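Local coordinates for putative succinylglutamate desuccinylase / aspartoacylase (Shewanella amazonensis, PDB 3FMC), which is probably a zinc-dependent hydrolase acting on ester bonds, of the succinylglutamate desuccinylase/aspartoacylase family, at residues C178-C183 / K288-F293; D340-L345 / T363-L368. All coordinates share one frame; numbering follows the deposited sequence.

Contact 1: residues C178-C183 / K288-F293; sequences CKHLYC and KNYRKF
Tyr290, Tyr182 and His180 turn their polar ends to a single water that joins strand 176-184, part of the zinc-exopeptidase-like catalytic domain, to strand 290-294. The backbones stay well apart, 11.3 Å from the CA of Tyr182 to the CA of Tyr290, and the aromatic side chains cover that distance. Tyr290 buries the most surface: its CG stands opposite the backbone nitrogen (chi1 -169°), which sends the phenol out past Ile344 and Leu200. There it crosses the side chain of Tyr182 at about a right angle, and the Tyr182 OH rests obliquely 3.4 Å from Tyr290 CE2. The water lies 2.7 Å from Tyr182 OH and 2.7 Å from Tyr290 OH. Its third partner is His180 NE2, at 2.8 Å, whereas His180 NE2 and Tyr290 OH themselves are 4.0 Å apart and are bridged by the water. With a leucine in place of His180, the water would probably lose its nitrogen partner, and Cys178 O the ring N-H that it accepts. The side chain of Tyr182 lies near, without touching, residues that may form a vacant metal site, and about 5 Å from a sulfate ion probably picked up from the crystallisation liquor, consistent with a place beside the active-site pocket. The imidazole's rotation is fixed by ND1, which donates to Cys178 O at 3.1 Å (159° at the hydrogen), the oxygen lying in the ring plane.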
ATOM      1  N   CYS C 178     -10.840   4.741 -23.305  1.00 17.01           N
ATOM      2  CA  CYS C 178     -10.847   5.516 -24.535  1.00 15.01           C
ATOM      3  C   CYS C 178     -10.881   6.982 -24.124  1.00 14.54           C
ATOM      4  O   CYS C 178     -10.984   7.319 -22.942  1.00 12.50           O
ATOM      5  CB  CYS C 178     -12.057   5.149 -25.439  1.00 15.01           C
ATOM      6  SG  CYS C 178     -13.610   5.631 -24.873  1.00 17.16           S
ATOM      7  N   LYS C 179     -10.715   7.872 -25.101  1.00 13.29           N
ATOM      8  CA  LYS C 179     -10.805   9.316 -24.846  1.00 14.94           C
ATOM      9  C   LYS C 179     -12.294   9.687 -24.715  1.00 16.12           C
ATOM     10  O   LYS C 179     -13.143   9.311 -25.532  1.00 15.65           O
ATOM     11  CB  LYS C 179     -10.168  10.117 -26.004  1.00 13.36           C
ATOM     12  CG  LYS C 179      -8.767   9.725 -26.275  1.00 16.19           C
ATOM     13  CD  LYS C 179      -8.111  10.614 -27.324  1.00 17.67           C
ATOM     14  CE  LYS C 179      -6.732  10.140 -27.618  1.00 17.11           C
ATOM     15  NZ  LYS C 179      -6.088  10.994 -28.635  1.00 18.82           N
ATOM     16  N   HIS C 180     -12.594  10.420 -23.669  1.00 13.26           N
ATOM     17  CA  HIS C 180     -13.923  10.881 -23.376  1.00 13.15           C
ATOM     18  C   HIS C 180     -13.886  12.247 -22.709  1.00 14.38           C
ATOM     19  O   HIS C 180     -12.848  12.710 -22.234  1.00 15.19           O
ATOM     20  CB  HIS C 180     -14.801   9.841 -22.639  1.00 12.73           C
ATOM     21  CG  HIS C 180     -14.270   9.378 -21.311  1.00 10.21           C
ATOM     22  ND1 HIS C 180     -13.165   8.551 -21.194  1.00 14.57           N
ATOM     23  CD2 HIS C 180     -14.755   9.541 -20.066  1.00 15.43           C
ATOM     24  CE1 HIS C 180     -12.986   8.262 -19.918  1.00 12.59           C
ATOM     25  NE2 HIS C 180     -13.935   8.857 -19.216  1.00 15.13           N
ATOM     26  N   LEU C 181     -15.029  12.878 -22.680  1.00 13.51           N
ATOM     27  CA  LEU C 181     -15.164  14.240 -22.185  1.00 15.14           C
ATOM     28  C   LEU C 181     -16.357  14.425 -21.301  1.00 15.05           C
ATOM     29  O   LEU C 181     -17.445  13.884 -21.591  1.00 16.47           O
ATOM     30  CB  LEU C 181     -15.336  15.168 -23.377  1.00 17.29           C
ATOM     31  CG  LEU C 181     -15.583  16.676 -23.242  1.00 15.33           C
ATOM     32  CD1 LEU C 181     -14.351  17.450 -22.685  1.00 15.67           C
ATOM     33  CD2 LEU C 181     -16.029  17.321 -24.612  1.00 12.34           C
ATOM     34  N   TYR C 182     -16.140  15.130 -20.203  1.00 14.61           N
ATOM     35  CA  TYR C 182     -17.218  15.617 -19.367  1.00 14.49           C
ATOM     36  C   TYR C 182     -17.459  17.093 -19.758  1.00 16.06           C
ATOM     37  O   TYR C 182     -16.521  17.957 -19.776  1.00 17.51           O
ATOM     38  CB  TYR C 182     -16.949  15.501 -17.889  1.00 14.79           C
ATOM     39  CG  TYR C 182     -16.858  14.085 -17.359  1.00 15.74           C
ATOM     40  CD1 TYR C 182     -15.696  13.340 -17.469  1.00 17.71           C
ATOM     41  CD2 TYR C 182     -17.942  13.508 -16.719  1.00 19.57           C
ATOM     42  CE1 TYR C 182     -15.616  12.044 -16.964  1.00 17.71           C
ATOM     43  CE2 TYR C 182     -17.894  12.253 -16.267  1.00 15.84           C
ATOM     44  CZ  TYR C 182     -16.744  11.506 -16.354  1.00 18.21           C
ATOM     45  OH  TYR C 182     -16.738  10.232 -15.820  1.00 17.44           O
ATOM     46  N   CYS C 183     -18.723  17.370 -20.040  1.00 15.59           N
ATOM     47  CA  CYS C 183     -19.166  18.660 -20.556  1.00 16.89           C
ATOM     48  C   CYS C 183     -20.479  19.004 -19.876  1.00 13.65           C
ATOM     49  O   CYS C 183     -21.402  18.180 -19.881  1.00 16.28           O
ATOM     50  CB  CYS C 183     -19.371  18.557 -22.057  1.00 21.47           C
ATOM     51  SG  CYS C 183     -19.752  20.171 -22.832  1.00 21.52           S
ATOM     52  N   LYS C 288     -26.498  10.484 -16.024  1.00 18.86           N
ATOM     53  CA  LYS C 288     -27.326   9.452 -15.349  1.00 19.61           C
ATOM     54  C   LYS C 288     -27.338   8.108 -16.101  1.00 21.11           C
ATOM     55  O   LYS C 288     -27.614   7.050 -15.516  1.00 19.64           O
ATOM     56  CB  LYS C 288     -28.762   9.946 -15.134  1.00 20.81           C
ATOM     57  CG  LYS C 288     -29.582  10.005 -16.411  1.00 26.52           C
ATOM     58  CD  LYS C 288     -31.014  10.491 -16.198  1.00 24.57           C
ATOM     59  CE  LYS C 288     -31.710  10.559 -17.585  1.00 37.44           C
ATOM     60  NZ  LYS C 288     -33.052  11.226 -17.598  1.00 46.42           N
ATOM     61  N   ASN C 289     -27.042   8.141 -17.403  1.00 15.35           N
ATOM     62  CA  ASN C 289     -27.003   6.930 -18.217  1.00 16.38           C
ATOM     63  C   ASN C 289     -25.611   6.272 -18.360  1.00 15.02           C
ATOM     64  O   ASN C 289     -25.428   5.318 -19.108  1.00 17.11           O
ATOM     65  CB  ASN C 289     -27.631   7.255 -19.570  1.00 16.26           C
ATOM     66  CG  ASN C 289     -29.100   7.555 -19.449  1.00 22.09           C
ATOM     67  OD1 ASN C 289     -29.775   6.961 -18.609  1.00 21.40           O
ATOM     68  ND2 ASN C 289     -29.607   8.488 -20.255  1.00 21.03           N
ATOM     69  N   TYR C 290     -24.648   6.789 -17.597  1.00 17.40           N
ATOM     70  CA  TYR C 290     -23.282   6.261 -17.522  1.00 15.95           C
ATOM     71  C   TYR C 290     -23.291   5.262 -16.359  1.00 13.91           C
ATOM     72  O   TYR C 290     -23.481   5.660 -15.203  1.00 16.19           O
ATOM     73  CB  TYR C 290     -22.287   7.409 -17.309  1.00 16.44           C
ATOM     74  CG  TYR C 290     -20.811   7.081 -17.458  1.00 16.39           C
ATOM     75  CD1 TYR C 290     -20.348   6.222 -18.444  1.00 16.27           C
ATOM     76  CD2 TYR C 290     -19.857   7.687 -16.620  1.00 17.18           C
ATOM     77  CE1 TYR C 290     -18.973   5.944 -18.581  1.00 15.26           C
ATOM     78  CE2 TYR C 290     -18.496   7.459 -16.774  1.00 15.08           C
ATOM     79  CZ  TYR C 290     -18.052   6.594 -17.758  1.00 13.99           C
ATOM     80  OH  TYR C 290     -16.705   6.343 -17.931  1.00 13.65           O
ATOM     81  N   ARG C 291     -23.180   3.987 -16.688  1.00 15.73           N
ATOM     82  CA  ARG C 291     -23.330   2.868 -15.764  1.00 15.27           C
ATOM     83  C   ARG C 291     -22.035   2.142 -15.404  1.00 13.26           C
ATOM     84  O   ARG C 291     -21.149   1.978 -16.240  1.00 15.40           O
ATOM     85  CB  ARG C 291     -24.269   1.838 -16.421  1.00 16.97           C
ATOM     86  CG  ARG C 291     -25.583   2.430 -16.955  1.00 21.45           C
ATOM     87  CD  ARG C 291     -26.377   3.160 -15.910  1.00 22.38           C
ATOM     88  NE  ARG C 291     -26.761   2.318 -14.767  1.00 24.27           N
ATOM     89  CZ  ARG C 291     -27.819   1.495 -14.733  1.00 34.45           C
ATOM     90  NH1 ARG C 291     -28.628   1.362 -15.785  1.00 26.35           N
ATOM     91  NH2 ARG C 291     -28.068   0.777 -13.631  1.00 29.73           N
ATOM     92  N   LYS C 292     -21.981   1.657 -14.170  1.00 14.28           N
ATOM     93  CA  LYS C 292     -20.863   0.916 -13.631  1.00 14.18           C
ATOM     94  C   LYS C 292     -21.260  -0.565 -13.608  1.00 14.64           C
ATOM     95  O   LYS C 292     -22.281  -0.952 -13.013  1.00 16.82           O
ATOM     96  CB  LYS C 292     -20.541   1.396 -12.218  1.00 13.23           C
ATOM     97  CG  LYS C 292     -20.141   2.855 -12.118  1.00 15.58           C
ATOM     98  CD  LYS C 292     -20.085   3.324 -10.683  1.00 17.86           C
ATOM     99  CE  LYS C 292     -19.907   4.794 -10.547  1.00 25.01           C
ATOM    100  NZ  LYS C 292     -19.728   5.227  -9.096  1.00 22.49           N
ATOM    101  N   PHE C 293     -20.471  -1.361 -14.280  1.00 12.12           N
ATOM    102  CA  PHE C 293     -20.645  -2.793 -14.320  1.00 13.37           C
ATOM    103  C   PHE C 293     -19.627  -3.461 -13.360  1.00 12.82           C
ATOM    104  O   PHE C 293     -18.399  -3.440 -13.603  1.00 15.02           O
ATOM    105  CB  PHE C 293     -20.521  -3.332 -15.739  1.00 12.76           C
ATOM    106  CG  PHE C 293     -20.793  -4.811 -15.827  1.00 13.83           C
ATOM    107  CD1 PHE C 293     -22.090  -5.271 -15.915  1.00 17.52           C
ATOM    108  CD2 PHE C 293     -19.769  -5.738 -15.738  1.00 15.71           C
ATOM    109  CE1 PHE C 293     -22.358  -6.658 -15.956  1.00 19.45           C
ATOM    110  CE2 PHE C 293     -20.037  -7.111 -15.773  1.00 16.35           C
ATOM    111  CZ  PHE C 293     -21.319  -7.557 -15.882  1.00 15.86           C
TER
HETATM  112  O   HOH W   1     -15.217   8.283 -16.851  1.00 14.36           O

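Contact 2: residues D340-L345 / T363-L368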
ATOM      1  N   ASP C 340     -27.397  -2.436 -24.205  1.00 23.84           N
ATOM      2  CA  ASP C 340     -26.565  -1.940 -25.296  1.00 23.72           C
ATOM      3  C   ASP C 340     -25.912  -0.644 -24.789  1.00 21.36           C
ATOM      4  O   ASP C 340     -26.527   0.144 -24.071  1.00 22.41           O
ATOM      5  CB  ASP C 340     -27.386  -1.550 -26.508  1.00 25.88           C
ATOM      6  CG  ASP C 340     -28.097  -2.738 -27.183  1.00 26.28           C
ATOM      7  OD1 ASP C 340     -27.927  -3.914 -26.778  1.00 29.33           O
ATOM      8  OD2 ASP C 340     -28.844  -2.419 -28.119  1.00 33.33           O
ATOM      9  N   GLY C 341     -24.671  -0.433 -25.167  1.00 20.16           N
ATOM     10  CA  GLY C 341     -23.963   0.756 -24.766  1.00 19.87           C
ATOM     11  C   GLY C 341     -22.575   0.746 -25.327  1.00 18.28           C
ATOM     12  O   GLY C 341     -22.217  -0.126 -26.151  1.00 17.37           O
ATOM     13  N   VAL C 342     -21.794   1.736 -24.888  1.00 16.43           N
ATOM     14  CA  VAL C 342     -20.402   1.892 -25.299  1.00 14.94           C
ATOM     15  C   VAL C 342     -19.477   1.798 -24.074  1.00 15.68           C
ATOM     16  O   VAL C 342     -19.486   2.704 -23.262  1.00 14.68           O
ATOM     17  CB  VAL C 342     -20.132   3.272 -25.959  1.00 12.31           C
ATOM     18  CG1 VAL C 342     -18.679   3.342 -26.420  1.00 16.17           C
ATOM     19  CG2 VAL C 342     -21.019   3.471 -27.200  1.00 16.53           C
ATOM     20  N   PRO C 343     -18.730   0.705 -23.950  1.00 16.61           N
ATOM     21  CA  PRO C 343     -17.745   0.595 -22.864  1.00 16.33           C
ATOM     22  C   PRO C 343     -16.693   1.680 -23.050  1.00 17.91           C
ATOM     23  O   PRO C 343     -16.131   1.812 -24.155  1.00 17.79           O
ATOM     24  CB  PRO C 343     -17.175  -0.820 -23.047  1.00 19.02           C
ATOM     25  CG  PRO C 343     -17.459  -1.175 -24.411  1.00 24.87           C
ATOM     26  CD  PRO C 343     -18.744  -0.506 -24.789  1.00 17.01           C
ATOM     27  N   ILE C 344     -16.503   2.506 -22.015  1.00 12.98           N
ATOM     28  CA  ILE C 344     -15.525   3.614 -22.053  1.00 13.17           C
ATOM     29  C   ILE C 344     -14.192   3.200 -21.452  1.00 13.84           C
ATOM     30  O   ILE C 344     -13.101   3.536 -21.945  1.00 12.74           O
ATOM     31  CB  ILE C 344     -16.100   4.876 -21.315  1.00 12.78           C
ATOM     32  CG1 ILE C 344     -17.368   5.391 -22.020  1.00 17.79           C
ATOM     33  CG2 ILE C 344     -15.059   5.972 -21.171  1.00 12.75           C
ATOM     34  CD1 ILE C 344     -17.181   5.671 -23.540  1.00 12.81           C
ATOM     35  N   LEU C 345     -14.277   2.435 -20.371  1.00 12.30           N
ATOM     36  CA  LEU C 345     -13.065   2.068 -19.644  1.00 12.38           C
ATOM     37  C   LEU C 345     -13.323   0.765 -18.899  1.00 12.98           C
ATOM     38  O   LEU C 345     -14.482   0.410 -18.620  1.00 14.02           O
ATOM     39  CB  LEU C 345     -12.678   3.211 -18.668  1.00 10.67           C
ATOM     40  CG  LEU C 345     -13.694   3.644 -17.597  1.00 11.32           C
ATOM     41  CD1 LEU C 345     -13.588   2.719 -16.339  1.00 14.65           C
ATOM     42  CD2 LEU C 345     -13.601   5.086 -17.124  1.00 14.33           C
ATOM     43  N   THR C 363     -24.700   4.326 -21.810  1.00 15.79           N
ATOM     44  CA  THR C 363     -25.898   3.750 -22.358  1.00 18.17           C
ATOM     45  C   THR C 363     -26.779   4.919 -22.868  1.00 17.20           C
ATOM     46  O   THR C 363     -26.558   6.116 -22.535  1.00 15.89           O
ATOM     47  CB  THR C 363     -26.681   2.932 -21.301  1.00 14.74           C
ATOM     48  OG1 THR C 363     -27.200   3.807 -20.290  1.00 17.28           O
ATOM     49  CG2 THR C 363     -25.770   1.859 -20.691  1.00 15.03           C
ATOM     50  N   LYS C 364     -27.785   4.567 -23.675  1.00 18.30           N
ATOM     51  CA  LYS C 364     -28.724   5.586 -24.226  1.00 19.71           C
ATOM     52  C   LYS C 364     -27.908   6.707 -24.923  1.00 17.97           C
ATOM     53  O   LYS C 364     -28.177   7.909 -24.794  1.00 18.64           O
ATOM     54  CB  LYS C 364     -29.651   6.101 -23.149  1.00 21.09           C
ATOM     55  CG  LYS C 364     -30.510   4.945 -22.543  1.00 23.97           C
ATOM     56  CD  LYS C 364     -31.218   5.431 -21.300  1.00 30.55           C
ATOM     57  CE  LYS C 364     -32.260   4.435 -20.779  1.00 38.16           C
ATOM     58  NZ  LYS C 364     -31.763   3.067 -20.961  1.00 34.51           N
ATOM     59  N   VAL C 365     -26.959   6.253 -25.713  1.00 18.95           N
ATOM     60  CA  VAL C 365     -26.040   7.122 -26.434  1.00 20.40           C
ATOM     61  C   VAL C 365     -26.675   7.691 -27.695  1.00 23.20           C
ATOM     62  O   VAL C 365     -27.447   7.010 -28.381  1.00 19.44           O
ATOM     63  CB  VAL C 365     -24.757   6.343 -26.773  1.00 22.89           C
ATOM     64  CG1 VAL C 365     -23.848   7.157 -27.689  1.00 23.32           C
ATOM     65  CG2 VAL C 365     -24.026   5.915 -25.453  1.00 23.07           C
ATOM     66  N   PHE C 366     -26.365   8.947 -28.001  1.00 19.54           N
ATOM     67  CA  PHE C 366     -26.858   9.548 -29.223  1.00 20.16           C
ATOM     68  C   PHE C 366     -25.798  10.390 -29.868  1.00 22.27           C
ATOM     69  O   PHE C 366     -24.840  10.806 -29.220  1.00 18.48           O
ATOM     70  CB  PHE C 366     -28.068  10.389 -28.905  1.00 21.16           C
ATOM     71  CG  PHE C 366     -27.818  11.416 -27.893  1.00 28.22           C
ATOM     72  CD1 PHE C 366     -27.482  12.727 -28.268  1.00 32.10           C
ATOM     73  CD2 PHE C 366     -28.003  11.137 -26.526  1.00 21.46           C
ATOM     74  CE1 PHE C 366     -27.302  13.714 -27.278  1.00 29.04           C
ATOM     75  CE2 PHE C 366     -27.799  12.133 -25.534  1.00 17.82           C
ATOM     76  CZ  PHE C 366     -27.457  13.419 -25.931  1.00 23.21           C
ATOM     77  N   GLU C 367     -25.942  10.631 -31.166  1.00 24.58           N
ATOM     78  CA  GLU C 367     -24.977  11.471 -31.871  1.00 23.94           C
ATOM     79  C   GLU C 367     -25.212  12.934 -31.466  1.00 23.08           C
ATOM     80  O   GLU C 367     -26.355  13.418 -31.371  1.00 22.59           O
ATOM     81  CB  GLU C 367     -25.053  11.271 -33.389  1.00 25.79           C
ATOM     82  CG  GLU C 367     -24.067  12.138 -34.128  1.00 27.46           C
ATOM     83  CD  GLU C 367     -23.934  11.743 -35.589  1.00 33.32           C
ATOM     84  OE1 GLU C 367     -24.811  10.991 -36.088  1.00 33.27           O
ATOM     85  OE2 GLU C 367     -22.933  12.151 -36.207  1.00 39.78           O
ATOM     86  N   LEU C 368     -24.133  13.633 -31.155  1.00 22.98           N
ATOM     87  CA  LEU C 368     -24.275  15.022 -30.709  1.00 24.58           C
ATOM     88  C   LEU C 368     -24.489  15.894 -31.931  1.00 26.39           C
ATOM     89  O   LEU C 368     -23.941  15.601 -32.980  1.00 26.76           O
ATOM     90  CB  LEU C 368     -23.049  15.502 -29.922  1.00 27.98           C
ATOM     91  CG  LEU C 368     -22.862  14.906 -28.510  1.00 29.37           C
ATOM     92  CD1 LEU C 368     -21.541  15.430 -27.972  1.00 38.37           C
ATOM     93  CD2 LEU C 368     -24.021  15.195 -27.565  1.00 33.83           C
ATOM     94  OXT LEU C 368     -25.185  16.893 -31.862  1.00 24.91           O
TER
HETATM   95  O   HOH W   2     -28.407   1.827 -24.183  1.00 25.24           O
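Gly341 runs almost fully extended, with phi and psi both close to 180°, and brings its CA to 4.3 Å from the CA of Thr363, although the two segments form no direct hydrogen bond with each other. The lack of a side chain matters here, because a beta carbon on Gly341 would sit only about 3.3 Å from Thr363 CG2. With Thr363 OG1 between the backbone nitrogen and the carbonyl carbon (chi1 67°), CG2 stands opposite the carbonyl carbon, 3.9 Å from Asp340 O, while OG1 is bonded to Asn289. Trp146 of the second subunit also packs on Thr363, so the site borders a subunit interface. This is the frayed end of an antiparallel strand pair: 341-346 runs beside 357-363, with a backbone bond between Val342 and Met362, and further on a classic beta bulge sets both Ile344 and Leu345 opposite Lys360. Beyond Thr363 the chain leaves its neighbour. Lys364 adopts the left-handed helical conformation (phi 53°), and a water lies between the diverging backbones, accepting from Lys364 N at 2.9 Å; its modelled 2.5 Å to Asp340 O is too short to be taken at face value. The CB of Lys364 points away from segment 340-345, and its NZ forms a salt bridge with Glu339. Past this turn Val365 faces back, and its CG2 meets Val342 CG2 methyl to methyl at 4.3 Å; Val342 also packs against Tyr198.

In the fold
Both segments of contact 1 precede those of contact 2 in the sequence, yet the centres of the two contacts lie only 8 Å apart, on the same side of the molecule. The shared strands run in the order 176-184, 341-346, 357-363 and 290-294, each antiparallel to the next, so strands 341-346 and 357-363 lie between the two strands of contact 1. The joins are direct: Cys178 N bonds to Ile344 O at 2.9 Å, and Thr363 OG1 to Asn289 O at 2.6 Å. Strand 366-367 then pairs with 283-286. The C-terminal region is thereby brought back, through strand 341-346, onto strand 176-184 of the catalytic domain.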